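Local coordinates for serine-pyruvate aminotransferase (agxt) (Sulfolobus solfataricus, PDB 3ZRP) that catalyses the pyridoxal-phosphate-dependent transfer of the amino group from serine to pyruvate, as a thermophilic archaeal class-V aminotransferase, at the pyridoxal-5'-phosphate site and the interface of chains A and B. Coordinates in Å, arbitrary orientation; residue numbers count along the deposited sequence, not the author numbering. Chains: chain A/B, Serine-pyruvate aminotransferase (agxt).

Contact 1: the pyridoxal-5'-phosphate site. Residues chain A 62-64, 67, 88, 134, 136, 138, 163, 165-166, 186, 188-189; chain B 240, 242-243. With PLP (pyridoxal-5'-phosphate), chain C.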
ATOM      1  N   GLY A  62      -4.220   1.983  -3.260  1.00 17.25           N
ATOM      2  CA  GLY A  62      -5.665   2.182  -3.316  1.00 17.10           C
ATOM      3  C   GLY A  62      -6.073   2.669  -4.685  1.00 17.43           C
ATOM      4  O   GLY A  62      -5.340   2.502  -5.658  1.00 18.51           O
ATOM      5  N   GLY A  63      -7.246   3.281  -4.754  1.00 18.89           N
ATOM      6  CA  GLY A  63      -7.727   3.831  -6.019  1.00 18.46           C
ATOM      7  C   GLY A  63      -6.722   4.774  -6.670  1.00 19.97           C
ATOM      8  O   GLY A  63      -6.547   4.753  -7.869  1.00 20.30           O
ATOM      9  N   THR A  64      -6.053   5.636  -5.877  1.00 17.62           N
ATOM     10  CA  THR A  64      -5.071   6.570  -6.489  1.00 17.25           C
ATOM     11  C   THR A  64      -3.822   5.880  -7.134  1.00 16.04           C
ATOM     12  O   THR A  64      -3.342   6.313  -8.195  1.00 17.70           O
ATOM     13  CB  THR A  64      -4.601   7.656  -5.426  1.00 15.95           C
ATOM     14  OG1 THR A  64      -5.774   8.220  -4.833  1.00 21.01           O
ATOM     15  CG2 THR A  64      -3.775   8.715  -6.091  1.00 17.79           C
ATOM     16  N   MET A  67      -5.054   4.333 -10.323  1.00 20.15           N
ATOM     17  CA  MET A  67      -5.163   5.369 -11.370  1.00 22.31           C
ATOM     18  C   MET A  67      -3.789   5.719 -11.960  1.00 23.41           C
ATOM     19  O   MET A  67      -3.614   5.717 -13.183  1.00 21.05           O
ATOM     20  CB  MET A  67      -5.842   6.636 -10.822  1.00 18.91           C
ATOM     21  CG  MET A  67      -7.339   6.489 -10.466  1.00 19.37           C
ATOM     22  SD  MET A  67      -7.905   7.862  -9.414  1.00 23.03           S
ATOM     23  CE  MET A  67      -8.161   9.189 -10.633  1.00 21.87           C
ATOM     24  N   PHE A  88     -12.569  13.744  -8.118  1.00 22.33           N
ATOM     25  CA  PHE A  88     -11.811  12.562  -8.494  1.00 23.84           C
ATOM     26  C   PHE A  88     -11.605  12.426 -10.019  1.00 24.66           C
ATOM     27  O   PHE A  88     -10.615  11.836 -10.460  1.00 22.01           O
ATOM     28  CB  PHE A  88     -12.379  11.306  -7.819  1.00 25.05           C
ATOM     29  CG  PHE A  88     -12.243  11.338  -6.318  1.00 27.34           C
ATOM     30  CD1 PHE A  88     -11.017  11.040  -5.720  1.00 26.13           C
ATOM     31  CD2 PHE A  88     -13.294  11.771  -5.516  1.00 26.34           C
ATOM     32  CE1 PHE A  88     -10.867  11.104  -4.316  1.00 29.50           C
ATOM     33  CE2 PHE A  88     -13.156  11.854  -4.125  1.00 29.60           C
ATOM     34  CZ  PHE A  88     -11.937  11.509  -3.525  1.00 28.31           C
ATOM     35  N   THR A 134     -14.911   8.750 -14.977  1.00 28.34           N
ATOM     36  CA  THR A 134     -15.219   8.379 -13.587  1.00 24.54           C
ATOM     37  C   THR A 134     -16.609   7.789 -13.544  1.00 25.79           C
ATOM     38  O   THR A 134     -17.591   8.503 -13.870  1.00 26.19           O
ATOM     39  CB  THR A 134     -15.201   9.618 -12.671  1.00 23.51           C
ATOM     40  OG1 THR A 134     -14.015  10.372 -12.928  1.00 22.52           O
ATOM     41  CG2 THR A 134     -15.269   9.223 -11.172  1.00 22.69           C
ATOM     42  N   VAL A 136     -18.551   6.732 -10.813  1.00 24.49           N
ATOM     43  CA  VAL A 136     -19.284   7.531  -9.833  1.00 22.56           C
ATOM     44  C   VAL A 136     -18.321   8.549  -9.248  1.00 24.21           C
ATOM     45  O   VAL A 136     -17.299   8.163  -8.706  1.00 21.94           O
ATOM     46  CB  VAL A 136     -19.863   6.634  -8.714  1.00 23.62           C
ATOM     47  CG1 VAL A 136     -20.383   7.484  -7.538  1.00 23.38           C
ATOM     48  CG2 VAL A 136     -20.957   5.705  -9.268  1.00 24.31           C
ATOM     49  N   THR A 138     -17.496  10.656  -6.455  1.00 27.25           N
ATOM     50  CA  THR A 138     -17.773  10.588  -5.027  1.00 26.26           C
ATOM     51  C   THR A 138     -18.040  11.956  -4.418  1.00 25.95           C
ATOM     52  O   THR A 138     -18.803  12.052  -3.468  1.00 25.59           O
ATOM     53  CB  THR A 138     -16.566   9.926  -4.311  1.00 26.02           C
ATOM     54  OG1 THR A 138     -16.254   8.719  -4.994  1.00 32.39           O
ATOM     55  CG2 THR A 138     -16.878   9.610  -2.813  1.00 31.00           C
ATOM     56  N   ASP A 163     -12.460   4.943 -13.824  1.00 24.44           N
ATOM     57  CA  ASP A 163     -12.307   4.906 -12.387  1.00 23.78           C
ATOM     58  C   ASP A 163     -13.643   4.463 -11.777  1.00 25.47           C
ATOM     59  O   ASP A 163     -14.598   5.254 -11.724  1.00 23.35           O
ATOM     60  CB  ASP A 163     -11.900   6.307 -11.909  1.00 21.84           C
ATOM     61  CG  ASP A 163     -12.047   6.512 -10.389  1.00 22.27           C
ATOM     62  OD1 ASP A 163     -12.309   5.584  -9.605  1.00 24.42           O
ATOM     63  OD2 ASP A 163     -11.921   7.673  -9.977  1.00 23.78           O
ATOM     64  N   VAL A 165     -13.784   3.265  -8.540  1.00 23.80           N
ATOM     65  CA  VAL A 165     -13.526   3.168  -7.114  1.00 24.57           C
ATOM     66  C   VAL A 165     -14.834   3.186  -6.271  1.00 25.02           C
ATOM     67  O   VAL A 165     -14.966   2.391  -5.329  1.00 23.31           O
ATOM     68  CB  VAL A 165     -12.540   4.265  -6.642  1.00 21.62           C
ATOM     69  CG1 VAL A 165     -12.366   4.250  -5.119  1.00 25.32           C
ATOM     70  CG2 VAL A 165     -11.153   4.060  -7.284  1.00 24.21           C
ATOM     71  N   SER A 166     -15.791   4.064  -6.621  1.00 25.92           N
ATOM     72  CA  SER A 166     -17.085   4.115  -5.934  0.50 24.55           C
ATOM     73  C   SER A 166     -18.249   3.501  -6.734  1.00 24.41           C
ATOM     74  O   SER A 166     -19.432   3.799  -6.483  1.00 25.36           O
ATOM     75  CB  SER A 166     -17.421   5.549  -5.556  0.50 25.50           C
ATOM     76  OG  SER A 166     -16.550   5.974  -4.541  0.50 24.53           O
ATOM     77  N   ALA A 186     -10.906   0.099  -5.731  1.00 25.34           N
ATOM     78  CA  ALA A 186     -10.096  -0.027  -4.510  1.00 24.26           C
ATOM     79  C   ALA A 186     -10.722  -1.080  -3.614  1.00 24.05           C
ATOM     80  O   ALA A 186     -11.871  -1.458  -3.828  1.00 24.05           O
ATOM     81  CB  ALA A 186     -10.027   1.330  -3.770  1.00 23.15           C
ATOM     82  N   GLN A 188     -11.561  -0.847  -0.360  1.00 25.20           N
ATOM     83  CA  GLN A 188     -12.297  -0.377   0.816  1.00 25.56           C
ATOM     84  C   GLN A 188     -13.631   0.300   0.553  1.00 28.63           C
ATOM     85  O   GLN A 188     -14.247   0.818   1.505  1.00 28.68           O
ATOM     86  CB  GLN A 188     -11.410   0.571   1.670  1.00 26.83           C
ATOM     87  CG  GLN A 188     -11.237   2.039   1.151  1.00 25.76           C
ATOM     88  CD  GLN A 188     -10.297   2.190  -0.079  1.00 25.14           C
ATOM     89  OE1 GLN A 188      -9.692   1.219  -0.560  1.00 27.32           O
ATOM     90  NE2 GLN A 188     -10.235   3.406  -0.620  1.00 24.29           N
ATOM     91  N   LYS A 189     -14.093   0.327  -0.695  1.00 27.95           N
ATOM     92  CA  LYS A 189     -15.356   1.049  -0.946  1.00 30.84           C
ATOM     93  C   LYS A 189     -16.541   0.062  -1.104  1.00 35.48           C
ATOM     94  O   LYS A 189     -16.904  -0.621  -0.112  1.00 32.62           O
ATOM     95  CB  LYS A 189     -15.203   2.185  -1.999  1.00 33.10           C
ATOM     96  CG  LYS A 189     -14.303   3.384  -1.462  1.00 38.15           C
ATOM     97  CD  LYS A 189     -14.349   4.761  -2.203  1.00 44.74           C
ATOM     98  CE  LYS A 189     -13.133   5.721  -1.805  1.00 41.91           C
ATOM     99  NZ  LYS A 189     -13.038   7.093  -2.505  1.00 42.19           N
TER
ATOM    100  N   TYR B 240      -6.794  14.300   4.303  1.00 29.26           N
ATOM    101  CA  TYR B 240      -6.932  13.293   3.240  1.00 28.27           C
ATOM    102  C   TYR B 240      -6.028  13.619   2.057  1.00 26.67           C
ATOM    103  O   TYR B 240      -6.128  14.686   1.449  1.00 26.12           O
ATOM    104  CB  TYR B 240      -8.381  13.195   2.778  1.00 28.13           C
ATOM    105  CG  TYR B 240      -8.539  12.243   1.601  1.00 29.05           C
ATOM    106  CD1 TYR B 240      -8.428  10.865   1.783  1.00 29.93           C
ATOM    107  CD2 TYR B 240      -8.709  12.733   0.321  1.00 26.30           C
ATOM    108  CE1 TYR B 240      -8.540   9.985   0.710  1.00 28.49           C
ATOM    109  CE2 TYR B 240      -8.841  11.869  -0.761  1.00 29.82           C
ATOM    110  CZ  TYR B 240      -8.754  10.499  -0.551  1.00 28.17           C
ATOM    111  OH  TYR B 240      -8.842   9.663  -1.626  1.00 28.41           O
ATOM    112  N   ALA B 242      -4.714  10.389   0.134  1.00 22.63           N
ATOM    113  CA  ALA B 242      -5.233   9.170  -0.470  1.00 23.45           C
ATOM    114  C   ALA B 242      -5.475   8.201   0.665  1.00 25.94           C
ATOM    115  O   ALA B 242      -4.805   8.270   1.692  1.00 24.43           O
ATOM    116  CB  ALA B 242      -4.189   8.594  -1.455  1.00 23.84           C
ATOM    117  N   THR B 243      -6.374   7.234   0.468  1.00 23.31           N
ATOM    118  CA  THR B 243      -6.712   6.361   1.579  1.00 24.65           C
ATOM    119  C   THR B 243      -5.510   5.503   1.970  1.00 26.41           C
ATOM    120  O   THR B 243      -4.997   4.761   1.124  1.00 27.06           O
ATOM    121  CB  THR B 243      -7.949   5.493   1.288  1.00 24.61           C
ATOM    122  OG1 THR B 243      -9.040   6.340   0.922  1.00 23.35           O
ATOM    123  CG2 THR B 243      -8.321   4.675   2.528  1.00 21.63           C
TER
HETATM  124  N1  PLP C1189     -11.697   7.794  -7.209  1.00 22.35           N
HETATM  125  C2  PLP C1189     -12.895   7.884  -6.536  1.00 25.13           C
HETATM  126  C2A PLP C1189     -14.166   8.006  -7.334  1.00 25.55           C
HETATM  127  C3  PLP C1189     -12.932   7.842  -5.125  1.00 23.99           C
HETATM  128  O3  PLP C1189     -14.012   7.882  -4.541  1.00 24.86           O
HETATM  129  C4  PLP C1189     -11.749   7.707  -4.390  1.00 26.73           C
HETATM  130  C4A PLP C1189     -11.828   7.626  -2.861  1.00 31.91           C
HETATM  131  C5  PLP C1189     -10.540   7.644  -5.116  1.00 24.54           C
HETATM  132  C6  PLP C1189     -10.519   7.661  -6.526  1.00 21.33           C
HETATM  133  C5A PLP C1189      -9.201   7.515  -4.451  1.00 21.58           C
HETATM  134  O4P PLP C1189      -8.996   6.261  -3.797  1.00 25.49           O
HETATM  135  P   PLP C1189      -7.924   6.048  -2.648  1.00 23.00           P
HETATM  136  O1P PLP C1189      -8.118   4.602  -2.317  1.00 19.31           O
HETATM  137  O2P PLP C1189      -8.389   6.986  -1.585  1.00 23.75           O
HETATM  138  O3P PLP C1189      -6.634   6.408  -3.297  1.00 17.64           O
HETATM  139  O   HOH W   1      -4.689   5.060  -1.582  1.00 26.44           O

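Contact 2: the interface of chains A and B. Residues chain A 60, 243-246; chain B 61, 188, 195.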
ATOM      1  N   PRO A  60      -0.452  -2.672  -4.363  1.00 20.17           N
ATOM      2  CA  PRO A  60      -0.611  -1.890  -3.126  1.00 22.71           C
ATOM      3  C   PRO A  60      -1.116  -0.477  -3.353  1.00 20.24           C
ATOM      4  O   PRO A  60      -0.890   0.119  -4.411  1.00 18.88           O
ATOM      5  CB  PRO A  60       0.815  -1.856  -2.533  1.00 21.44           C
ATOM      6  CG  PRO A  60       1.564  -2.971  -3.265  1.00 23.23           C
ATOM      7  CD  PRO A  60       0.957  -2.964  -4.641  1.00 19.54           C
ATOM      8  N   THR A 243       6.944  -6.597  -1.565  1.00 23.35           N
ATOM      9  CA  THR A 243       6.040  -7.233  -0.606  1.00 25.46           C
ATOM     10  C   THR A 243       4.637  -6.600  -0.713  1.00 25.28           C
ATOM     11  O   THR A 243       4.500  -5.390  -0.564  1.00 25.39           O
ATOM     12  CB  THR A 243       6.562  -7.130   0.839  1.00 28.23           C
ATOM     13  OG1 THR A 243       7.878  -7.703   0.905  1.00 26.74           O
ATOM     14  CG2 THR A 243       5.628  -7.892   1.779  1.00 25.19           C
ATOM     15  N   PRO A 244       3.603  -7.415  -1.005  1.00 24.45           N
ATOM     16  CA  PRO A 244       2.228  -6.919  -1.045  1.00 22.73           C
ATOM     17  C   PRO A 244       1.575  -6.909   0.351  1.00 25.22           C
ATOM     18  O   PRO A 244       2.110  -7.553   1.297  1.00 24.62           O
ATOM     19  CB  PRO A 244       1.507  -7.973  -1.942  1.00 21.21           C
ATOM     20  CG  PRO A 244       2.220  -9.220  -1.596  1.00 26.05           C
ATOM     21  CD  PRO A 244       3.666  -8.854  -1.375  1.00 25.69           C
ATOM     22  N   PRO A 245       0.402  -6.236   0.489  1.00 24.96           N
ATOM     23  CA  PRO A 245      -0.240  -6.239   1.784  1.00 24.64           C
ATOM     24  C   PRO A 245      -0.925  -7.612   2.026  1.00 26.41           C
ATOM     25  O   PRO A 245      -2.132  -7.787   1.749  1.00 26.77           O
ATOM     26  CB  PRO A 245      -1.246  -5.081   1.695  1.00 23.94           C
ATOM     27  CG  PRO A 245      -0.800  -4.255   0.493  1.00 24.12           C
ATOM     28  CD  PRO A 245      -0.281  -5.313  -0.439  1.00 25.96           C
ATOM     29  N   VAL A 246      -0.141  -8.552   2.562  1.00 25.38           N
ATOM     30  CA  VAL A 246      -0.513  -9.991   2.603  1.00 29.49           C
ATOM     31  C   VAL A 246      -1.886 -10.210   3.272  1.00 27.94           C
ATOM     32  O   VAL A 246      -2.799 -10.835   2.690  1.00 29.27           O
ATOM     33  CB  VAL A 246       0.635 -10.837   3.259  1.00 30.15           C
ATOM     34  CG1 VAL A 246       0.189 -12.243   3.612  1.00 28.96           C
ATOM     35  CG2 VAL A 246       1.872 -10.896   2.331  1.00 28.33           C
TER
ATOM     36  N   GLY B  61       2.477   0.833   0.849  1.00 21.33           N
ATOM     37  CA  GLY B  61       3.313  -0.007   0.040  1.00 23.84           C
ATOM     38  C   GLY B  61       4.257  -0.820   0.891  1.00 24.12           C
ATOM     39  O   GLY B  61       3.878  -1.836   1.498  1.00 23.64           O
ATOM     40  N   GLN B 188       6.870  -4.866   7.942  1.00 25.21           N
ATOM     41  CA  GLN B 188       6.788  -6.308   8.105  1.00 26.59           C
ATOM     42  C   GLN B 188       8.089  -7.027   8.432  1.00 29.38           C
ATOM     43  O   GLN B 188       8.107  -8.280   8.485  1.00 34.18           O
ATOM     44  CB  GLN B 188       6.145  -6.972   6.848  1.00 27.98           C
ATOM     45  CG  GLN B 188       7.078  -7.132   5.596  1.00 28.52           C
ATOM     46  CD  GLN B 188       7.357  -5.808   4.823  1.00 26.46           C
ATOM     47  OE1 GLN B 188       6.815  -4.755   5.140  1.00 30.51           O
ATOM     48  NE2 GLN B 188       8.240  -5.883   3.819  1.00 27.25           N
ATOM     49  N   ALA B 195       2.302  -6.472   6.721  1.00 26.36           N
ATOM     50  CA  ALA B 195       2.822  -5.816   5.505  1.00 22.64           C
ATOM     51  C   ALA B 195       1.857  -4.794   4.909  1.00 25.61           C
ATOM     52  O   ALA B 195       0.643  -4.920   5.103  1.00 27.01           O
ATOM     53  CB  ALA B 195       3.197  -6.887   4.441  1.00 25.18           C
TER
HETATM   54  O   HOH W   2       2.574  -3.666   0.432  1.00 26.53           O
HETATM   55  O   HOH W   3       8.819  -9.045   3.180  1.00 32.55           O

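Contact 1: the pyridoxal-5'-phosphate site
The pyridine ring of PLP is stacked on one face by A:Phe88, the planes 14° and the centroids 3.8 Å apart; on the other, A:Val165 places CG1, anti to its backbone N (chi1 175°), over the ring centre. At the rim, A:Asp163 OD2 meets the pyridine nitrogen N1 at 2.8 Å, a hydrogen bond if N1 is protonated, which the nearby carboxylate should favour. Its other oxygen, OD1, receives the backbone N-H of A:Val165 nearly along the C-O axis, so one carboxylate both serves the ring nitrogen and is tied to the residue that packs on the ring face. The phenolic O3 is hydrogen-bonded to A:Thr138 OG1 and, at a longer 3.2 Å, to A:Ser166 OG, and these two hydroxyls are hydrogen-bonded to each other (2.8 Å).

A:Lys189, extended beyond CG, joins its NZ covalently to C4A at 1.4 Å, the internal aldimine of the resting enzyme. Each terminal phosphate oxygen accepts from more than one donor: O1P takes A:Gly63 N and A:Gln188 NE2, O3P takes N and OG1 of A:Thr64, and O2P takes B:Tyr240 OH at 2.7 Å with N and OG1 of B:Thr243. The tyrosine ring presents its edge to O2P. The phosphate thus sits at the N-terminus of helix 63-69, whose dipole may help balance its charge, while loop residues from chain B complete the subunit-bridging pocket, in which PLP is almost fully buried.

Contact 2: the interface of chains A and B
Loop residues 243-245 of chain A, running into the start of helix 246-262, face the chain B loop between strands 182-186 and 197-202, which carries both B:Gln188 and B:Ala195; the end of strand 55-60 of chain A meets B:Gly61. This small part of the two-fold dimer interface is held by packing and bridging water, with no direct polar bond between the chains among these residues.

B:Ala195 loses more surface to the partner than any other residue of the patch, 44 Å². Its methyl CB points into the chain A loop, 3.7 Å from A:Thr243 CG2 and 3.4 Å from the backbone O of A:Pro244. The ring of A:Pro245 lies beside the carbonyl of the same alanine, CB to O 3.9 Å, and the two consecutive prolines probably limit the flexibility of this loop.

A:Thr243 and B:Gln188 approach tip to tip. The threonine methyl CG2 is anti to its backbone N and turns toward chain B, while OG1 stands anti to the carbonyl carbon (chi1 -56°). B:Gln188 starts from the crowded position between backbone N and carbonyl carbon (chi1 78°) and bends again at chi2 (-74°), folding its amide toward the threonine. One water lies 2.8 Å from A:Thr243 OG1 and, more loosely, 3.3 Å from B:Gln188 NE2. A:Pro60 CB packs against B:Gly61 CA at 4.0 Å. A second water joins the backbones, lying 2.8 Å from A:Thr243 O and 2.5 Å from B:Gly61 O.

The centres of the C-alpha atoms of contact 1 and contact 2 lie about 19 Å apart, but the two-fold axis ties them closely. Thr243 and Gln188 occur in both with the chains exchanged: in contact 1 chain B lends the threonine to the cofactor of chain A, and in contact 2 chain A offers its copy beside the glutamine of chain B. The loop ahead of helix 246-262 therefore serves at once as dimer contact and as part of the neighbouring phosphate pocket. Since a complete cofactor site draws on both subunits, pairing of the chains and PLP binding are probably coupled, consistent with a functional dimer.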